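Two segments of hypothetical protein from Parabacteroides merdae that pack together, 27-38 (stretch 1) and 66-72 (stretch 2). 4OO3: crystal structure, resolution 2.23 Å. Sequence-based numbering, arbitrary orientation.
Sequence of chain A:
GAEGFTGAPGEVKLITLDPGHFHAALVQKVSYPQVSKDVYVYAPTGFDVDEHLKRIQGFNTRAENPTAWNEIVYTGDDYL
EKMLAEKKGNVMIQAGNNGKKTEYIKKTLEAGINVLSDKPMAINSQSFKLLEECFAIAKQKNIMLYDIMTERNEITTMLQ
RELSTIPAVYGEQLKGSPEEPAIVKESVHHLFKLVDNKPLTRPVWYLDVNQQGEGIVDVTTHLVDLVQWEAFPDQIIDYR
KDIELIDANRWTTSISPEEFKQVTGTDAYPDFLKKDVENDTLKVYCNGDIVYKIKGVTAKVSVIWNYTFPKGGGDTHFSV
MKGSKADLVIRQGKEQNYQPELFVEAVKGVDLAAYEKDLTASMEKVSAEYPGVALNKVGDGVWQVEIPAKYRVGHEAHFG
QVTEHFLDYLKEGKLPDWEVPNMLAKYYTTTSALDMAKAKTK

Stretch 1 27-38: VQKVSYPQVSKD
Stretch 2, residues 66-72: PTAWNEI

Stretch 1 runs without regular helix or strand for most of its length. From Y32 to V35 it reverses in a type I turn, P33 (phi/psi -55/-34) and Q34 (-57/-30) at its corners, closed by V35 N to Y32 O at 2.9 Å; proline, its phi already fixed near this value, fits the first corner well. The chain then extends through S36 (-60/141), kinks at K37 (-66/-24) and extends again at D38 (-82/120). Stretch 2 is extended at T67 (-81/173), bends at A68 (-136/50) and continues extended from W69 (-75/136) into a strand at N70-I72. The two meet in parallel register, D38 beside N70 with CA atoms 4.7 Å apart and K37 beside W69 at 4.8 Å. N70 N donates to K37 O (2.8 Å, nearly straight), and W69 CA lies 3.5 Å from the same oxygen.

D38 (chi1 m) and N70 (chi1 t) direct their side chains to the same face of the sheet, where N70 ND2 donates to D38 OD1 at 2.8 Å, an amide matched to a carboxylate. D38 N also donates to S36 OG, 3.1 Å away.

W69 dominates the buried contact, which totals 640 Å². With chi1 m and chi2 112°, its indole reaches back along stretch 1, and NE1 donates to Q28 O at 2.7 Å. Tryptophan suits this pocket because it combines a broad apolar surface with one donor. V35, chi1 t, brings CG1 to 3.7 Å from W69 CZ3, while the Q28 side chain (m, t) covers one ring face.

T67, chi1 p, points its methyl at stretch 1, CG2 3.5 Å from S31 OG; its hydroxyl is satisfied elsewhere in the structure. S31 OG (chi1 m) also contacts two waters, at 2.8 and 2.7 Å from their oxygens; the first accepts from A68 N, the second donates to P66 O.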

ATOM      1  N   VAL A  27       1.310 -13.854  -1.188  1.00 28.23           N
ATOM      2  CA  VAL A  27       1.721 -14.322   0.135  1.00 30.14           C
ATOM      3  C   VAL A  27       2.374 -15.700   0.060  1.00 30.03           C
ATOM      4  O   VAL A  27       3.292 -16.000   0.824  1.00 30.89           O
ATOM      5  CB  VAL A  27       0.514 -14.385   1.106  1.00 31.91           C
ATOM      6  CG1 VAL A  27       0.875 -15.111   2.395  1.00 31.12           C
ATOM      7  CG2 VAL A  27       0.008 -12.979   1.417  1.00 32.71           C
ATOM      8  N   GLN A  28       1.890 -16.526  -0.864  1.00 29.78           N
ATOM      9  CA  GLN A  28       2.350 -17.901  -1.024  1.00 30.97           C
ATOM     10  C   GLN A  28       3.359 -18.077  -2.163  1.00 32.83           C
ATOM     11  O   GLN A  28       3.679 -19.207  -2.540  1.00 31.91           O
ATOM     12  CB  GLN A  28       1.143 -18.805  -1.269  1.00 29.61           C
ATOM     13  CG  GLN A  28       0.174 -18.867  -0.108  1.00 28.56           C
ATOM     14  CD  GLN A  28      -0.990 -19.787  -0.398  1.00 29.26           C
ATOM     15  OE1 GLN A  28      -0.803 -20.954  -0.766  1.00 30.94           O
ATOM     16  NE2 GLN A  28      -2.201 -19.267  -0.258  1.00 29.34           N
ATOM     17  N   LYS A  29       3.859 -16.968  -2.701  1.00 33.47           N
ATOM     18  CA  LYS A  29       4.875 -16.987  -3.762  1.00 35.07           C
ATOM     19  C   LYS A  29       6.122 -17.773  -3.352  1.00 34.67           C
ATOM     20  O   LYS A  29       6.779 -18.382  -4.202  1.00 33.73           O
ATOM     21  CB  LYS A  29       5.260 -15.549  -4.134  1.00 37.08           C
ATOM     22  CG  LYS A  29       6.303 -15.387  -5.238  1.00 41.93           C
ATOM     23  CD  LYS A  29       5.683 -15.479  -6.622  1.00 44.46           C
ATOM     24  CE  LYS A  29       6.654 -15.034  -7.702  1.00 50.00           C
ATOM     25  NZ  LYS A  29       5.945 -14.594  -8.935  1.00 51.26           N
ATOM     26  N   VAL A  30       6.460 -17.749  -2.063  1.00 35.27           N
ATOM     27  CA  VAL A  30       7.614 -18.507  -1.572  1.00 40.42           C
ATOM     28  C   VAL A  30       7.248 -19.357  -0.366  1.00 40.91           C
ATOM     29  O   VAL A  30       6.290 -19.061   0.351  1.00 40.46           O
ATOM     30  CB  VAL A  30       8.824 -17.596  -1.234  1.00 43.30           C
ATOM     31  CG1 VAL A  30       9.062 -16.574  -2.341  1.00 44.45           C
ATOM     32  CG2 VAL A  30       8.626 -16.883   0.085  1.00 40.97           C
ATOM     33  N   SER A  31       8.044 -20.396  -0.142  1.00 41.17           N
ATOM     34  CA  SER A  31       7.755 -21.408   0.867  1.00 44.24           C
ATOM     35  C   SER A  31       8.435 -21.108   2.205  1.00 44.96           C
ATOM     36  O   SER A  31       9.493 -21.653   2.511  1.00 48.98           O
ATOM     37  CB  SER A  31       8.209 -22.779   0.357  1.00 46.16           C
ATOM     38  OG  SER A  31       7.749 -23.005  -0.960  1.00 47.75           O
ATOM     39  N   TYR A  32       7.815 -20.259   3.013  1.00 43.34           N
ATOM     40  CA  TYR A  32       8.335 -19.965   4.356  1.00 41.51           C
ATOM     41  C   TYR A  32       8.189 -21.220   5.232  1.00 41.95           C
ATOM     42  O   TYR A  32       7.105 -21.799   5.298  1.00 41.87           O
ATOM     43  CB  TYR A  32       7.596 -18.771   4.978  1.00 41.78           C
ATOM     44  CG  TYR A  32       7.523 -17.561   4.071  1.00 39.31           C
ATOM     45  CD1 TYR A  32       8.600 -16.683   3.961  1.00 42.13           C
ATOM     46  CD2 TYR A  32       6.386 -17.303   3.309  1.00 39.66           C
ATOM     47  CE1 TYR A  32       8.546 -15.575   3.127  1.00 40.41           C
ATOM     48  CE2 TYR A  32       6.319 -16.199   2.472  1.00 39.56           C
ATOM     49  CZ  TYR A  32       7.402 -15.334   2.387  1.00 42.08           C
ATOM     50  OH  TYR A  32       7.353 -14.245   1.546  1.00 41.20           O
ATOM     51  N   PRO A  33       9.284 -21.663   5.885  1.00 40.76           N
ATOM     52  CA  PRO A  33       9.222 -22.885   6.689  1.00 42.01           C
ATOM     53  C   PRO A  33       8.129 -22.868   7.757  1.00 40.95           C
ATOM     54  O   PRO A  33       7.554 -23.915   8.056  1.00 43.99           O
ATOM     55  CB  PRO A  33      10.605 -22.949   7.356  1.00 44.93           C
ATOM     56  CG  PRO A  33      11.494 -22.123   6.504  1.00 45.11           C
ATOM     57  CD  PRO A  33      10.622 -21.044   5.924  1.00 42.47           C
ATOM     58  N   GLN A  34       7.860 -21.693   8.327  1.00 40.38           N
ATOM     59  CA  GLN A  34       6.778 -21.511   9.299  1.00 39.10           C
ATOM     60  C   GLN A  34       5.415 -21.913   8.761  1.00 37.34           C
ATOM     61  O   GLN A  34       4.539 -22.302   9.528  1.00 36.94           O
ATOM     62  CB  GLN A  34       6.671 -20.046   9.726  1.00 41.24           C
ATOM     63  CG  GLN A  34       7.489 -19.660  10.938  1.00 44.68           C
ATOM     64  CD  GLN A  34       7.403 -18.171  11.199  1.00 46.00           C
ATOM     65  OE1 GLN A  34       7.853 -17.377  10.379  1.00 50.89           O
ATOM     66  NE2 GLN A  34       6.815 -17.784  12.329  1.00 43.70           N
ATOM     67  N   VAL A  35       5.220 -21.782   7.453  1.00 36.64           N
ATOM     68  CA  VAL A  35       3.890 -21.940   6.882  1.00 37.34           C
ATOM     69  C   VAL A  35       3.633 -23.368   6.406  1.00 36.96           C
ATOM     70  O   VAL A  35       4.332 -23.893   5.529  1.00 39.33           O
ATOM     71  CB  VAL A  35       3.636 -20.938   5.744  1.00 35.13           C
ATOM     72  CG1 VAL A  35       2.204 -21.066   5.250  1.00 35.98           C
ATOM     73  CG2 VAL A  35       3.884 -19.520   6.238  1.00 35.66           C
ATOM     74  N   SER A  36       2.618 -23.982   7.007  1.00 35.46           N
ATOM     75  CA  SER A  36       2.198 -25.334   6.655  1.00 35.16           C
ATOM     76  C   SER A  36       1.787 -25.367   5.196  1.00 34.75           C
ATOM     77  O   SER A  36       1.171 -24.422   4.700  1.00 32.39           O
ATOM     78  CB  SER A  36       1.032 -25.772   7.547  1.00 34.29           C
ATOM     79  OG  SER A  36       0.198 -26.701   6.891  1.00 32.99           O
ATOM     80  N   LYS A  37       2.134 -26.454   4.511  1.00 36.56           N
ATOM     81  CA  LYS A  37       1.797 -26.607   3.096  1.00 37.39           C
ATOM     82  C   LYS A  37       0.298 -26.710   2.838  1.00 34.98           C
ATOM     83  O   LYS A  37      -0.150 -26.398   1.736  1.00 33.16           O
ATOM     84  CB  LYS A  37       2.503 -27.816   2.497  1.00 41.60           C
ATOM     85  CG  LYS A  37       3.858 -27.497   1.895  1.00 47.12           C
ATOM     86  CD  LYS A  37       4.895 -27.108   2.932  1.00 51.20           C
ATOM     87  CE  LYS A  37       6.212 -26.798   2.244  1.00 56.57           C
ATOM     88  NZ  LYS A  37       7.342 -26.700   3.198  1.00 65.30           N
ATOM     89  N   ASP A  38      -0.462 -27.137   3.846  1.00 34.23           N
ATOM     90  CA  ASP A  38      -1.915 -27.255   3.739  1.00 34.47           C
ATOM     91  C   ASP A  38      -2.537 -25.891   3.964  1.00 33.17           C
ATOM     92  O   ASP A  38      -2.366 -25.291   5.022  1.00 32.92           O
ATOM     93  CB  ASP A  38      -2.477 -28.249   4.767  1.00 36.19           C
ATOM     94  CG  ASP A  38      -2.064 -29.690   4.492  1.00 38.47           C
ATOM     95  OD1 ASP A  38      -1.798 -30.051   3.328  1.00 38.12           O
ATOM     96  OD2 ASP A  38      -2.023 -30.484   5.451  1.00 41.70           O
ATOM     97  N   PRO A  66       9.976 -24.566  -7.067  1.00 41.47           N
ATOM     98  CA  PRO A  66       8.523 -24.606  -7.040  1.00 39.99           C
ATOM     99  C   PRO A  66       8.027 -24.759  -5.618  1.00 38.72           C
ATOM    100  O   PRO A  66       8.706 -25.356  -4.784  1.00 40.24           O
ATOM    101  CB  PRO A  66       8.180 -25.843  -7.877  1.00 41.22           C
ATOM    102  CG  PRO A  66       9.403 -26.687  -7.852  1.00 42.32           C
ATOM    103  CD  PRO A  66      10.560 -25.743  -7.728  1.00 42.90           C
ATOM    104  N   THR A  67       6.866 -24.187  -5.340  1.00 37.31           N
ATOM    105  CA  THR A  67       6.226 -24.356  -4.051  1.00 35.49           C
ATOM    106  C   THR A  67       5.500 -25.698  -4.059  1.00 36.29           C
ATOM    107  O   THR A  67       5.430 -26.363  -5.085  1.00 35.60           O
ATOM    108  CB  THR A  67       5.241 -23.212  -3.770  1.00 33.91           C
ATOM    109  OG1 THR A  67       4.257 -23.157  -4.805  1.00 32.06           O
ATOM    110  CG2 THR A  67       5.981 -21.875  -3.719  1.00 33.98           C
ATOM    111  N   ALA A  68       4.976 -26.095  -2.906  1.00 38.01           N
ATOM    112  CA  ALA A  68       4.255 -27.357  -2.774  1.00 38.15           C
ATOM    113  C   ALA A  68       2.981 -27.161  -1.946  1.00 38.13           C
ATOM    114  O   ALA A  68       2.719 -27.924  -1.012  1.00 38.86           O
ATOM    115  CB  ALA A  68       5.154 -28.407  -2.139  1.00 38.93           C
ATOM    116  N   TRP A  69       2.184 -26.149  -2.302  1.00 35.84           N
ATOM    117  CA  TRP A  69       0.966 -25.842  -1.551  1.00 33.99           C
ATOM    118  C   TRP A  69      -0.127 -26.849  -1.844  1.00 33.49           C
ATOM    119  O   TRP A  69      -0.343 -27.220  -3.000  1.00 34.31           O
ATOM    120  CB  TRP A  69       0.437 -24.450  -1.878  1.00 32.76           C
ATOM    121  CG  TRP A  69       1.429 -23.377  -1.649  1.00 33.26           C
ATOM    122  CD1 TRP A  69       2.028 -22.610  -2.596  1.00 32.35           C
ATOM    123  CD2 TRP A  69       1.962 -22.954  -0.388  1.00 33.26           C
ATOM    124  NE1 TRP A  69       2.893 -21.729  -2.008  1.00 32.02           N
ATOM    125  CE2 TRP A  69       2.875 -21.916  -0.653  1.00 32.50           C
ATOM    126  CE3 TRP A  69       1.747 -23.343   0.936  1.00 32.89           C
ATOM    127  CZ2 TRP A  69       3.581 -21.260   0.358  1.00 32.50           C
ATOM    128  CZ3 TRP A  69       2.448 -22.695   1.938  1.00 34.47           C
ATOM    129  CH2 TRP A  69       3.355 -21.659   1.642  1.00 34.34           C
ATOM    130  N   ASN A  70      -0.804 -27.290  -0.785  1.00 32.03           N
ATOM    131  CA  ASN A  70      -1.985 -28.131  -0.897  1.00 33.11           C
ATOM    132  C   ASN A  70      -3.228 -27.307  -0.579  1.00 33.33           C
ATOM    133  O   ASN A  70      -3.530 -27.040   0.590  1.00 33.28           O
ATOM    134  CB  ASN A  70      -1.878 -29.307   0.057  1.00 34.50           C
ATOM    135  CG  ASN A  70      -3.090 -30.204   0.009  1.00 35.54           C
ATOM    136  OD1 ASN A  70      -3.746 -30.333  -1.022  1.00 35.07           O
ATOM    137  ND2 ASN A  70      -3.392 -30.839   1.133  1.00 37.54           N
ATOM    138  N   GLU A  71      -3.935 -26.889  -1.622  1.00 32.84           N
ATOM    139  CA  GLU A  71      -5.090 -26.024  -1.460  1.00 32.27           C
ATOM    140  C   GLU A  71      -6.338 -26.862  -1.186  1.00 32.97           C
ATOM    141  O   GLU A  71      -6.869 -27.522  -2.074  1.00 33.19           O
ATOM    142  CB  GLU A  71      -5.271 -25.153  -2.704  1.00 33.06           C
ATOM    143  CG  GLU A  71      -4.062 -24.283  -3.028  1.00 32.84           C
ATOM    144  CD  GLU A  71      -3.910 -23.109  -2.087  1.00 33.10           C
ATOM    145  OE1 GLU A  71      -4.852 -22.298  -1.986  1.00 33.28           O
ATOM    146  OE2 GLU A  71      -2.834 -22.979  -1.467  1.00 33.85           O
ATOM    147  N   ILE A  72      -6.778 -26.854   0.069  1.00 33.34           N
ATOM    148  CA  ILE A  72      -8.000 -27.530   0.465  1.00 34.15           C
ATOM    149  C   ILE A  72      -9.135 -26.527   0.331  1.00 32.79           C
ATOM    150  O   ILE A  72      -9.301 -25.654   1.173  1.00 31.85           O
ATOM    151  CB  ILE A  72      -7.910 -28.049   1.908  1.00 36.10           C
ATOM    152  CG1 ILE A  72      -6.702 -28.985   2.056  1.00 38.21           C
ATOM    153  CG2 ILE A  72      -9.191 -28.774   2.282  1.00 36.97           C
ATOM    154  CD1 ILE A  72      -6.222 -29.157   3.480  1.00 38.84           C
TER
HETATM  155  O   HOH W   1       5.565 -24.521  -0.134  1.00 30.00           O
HETATM  156  O   HOH W   2       9.744 -23.449  -2.721  1.00 41.50           O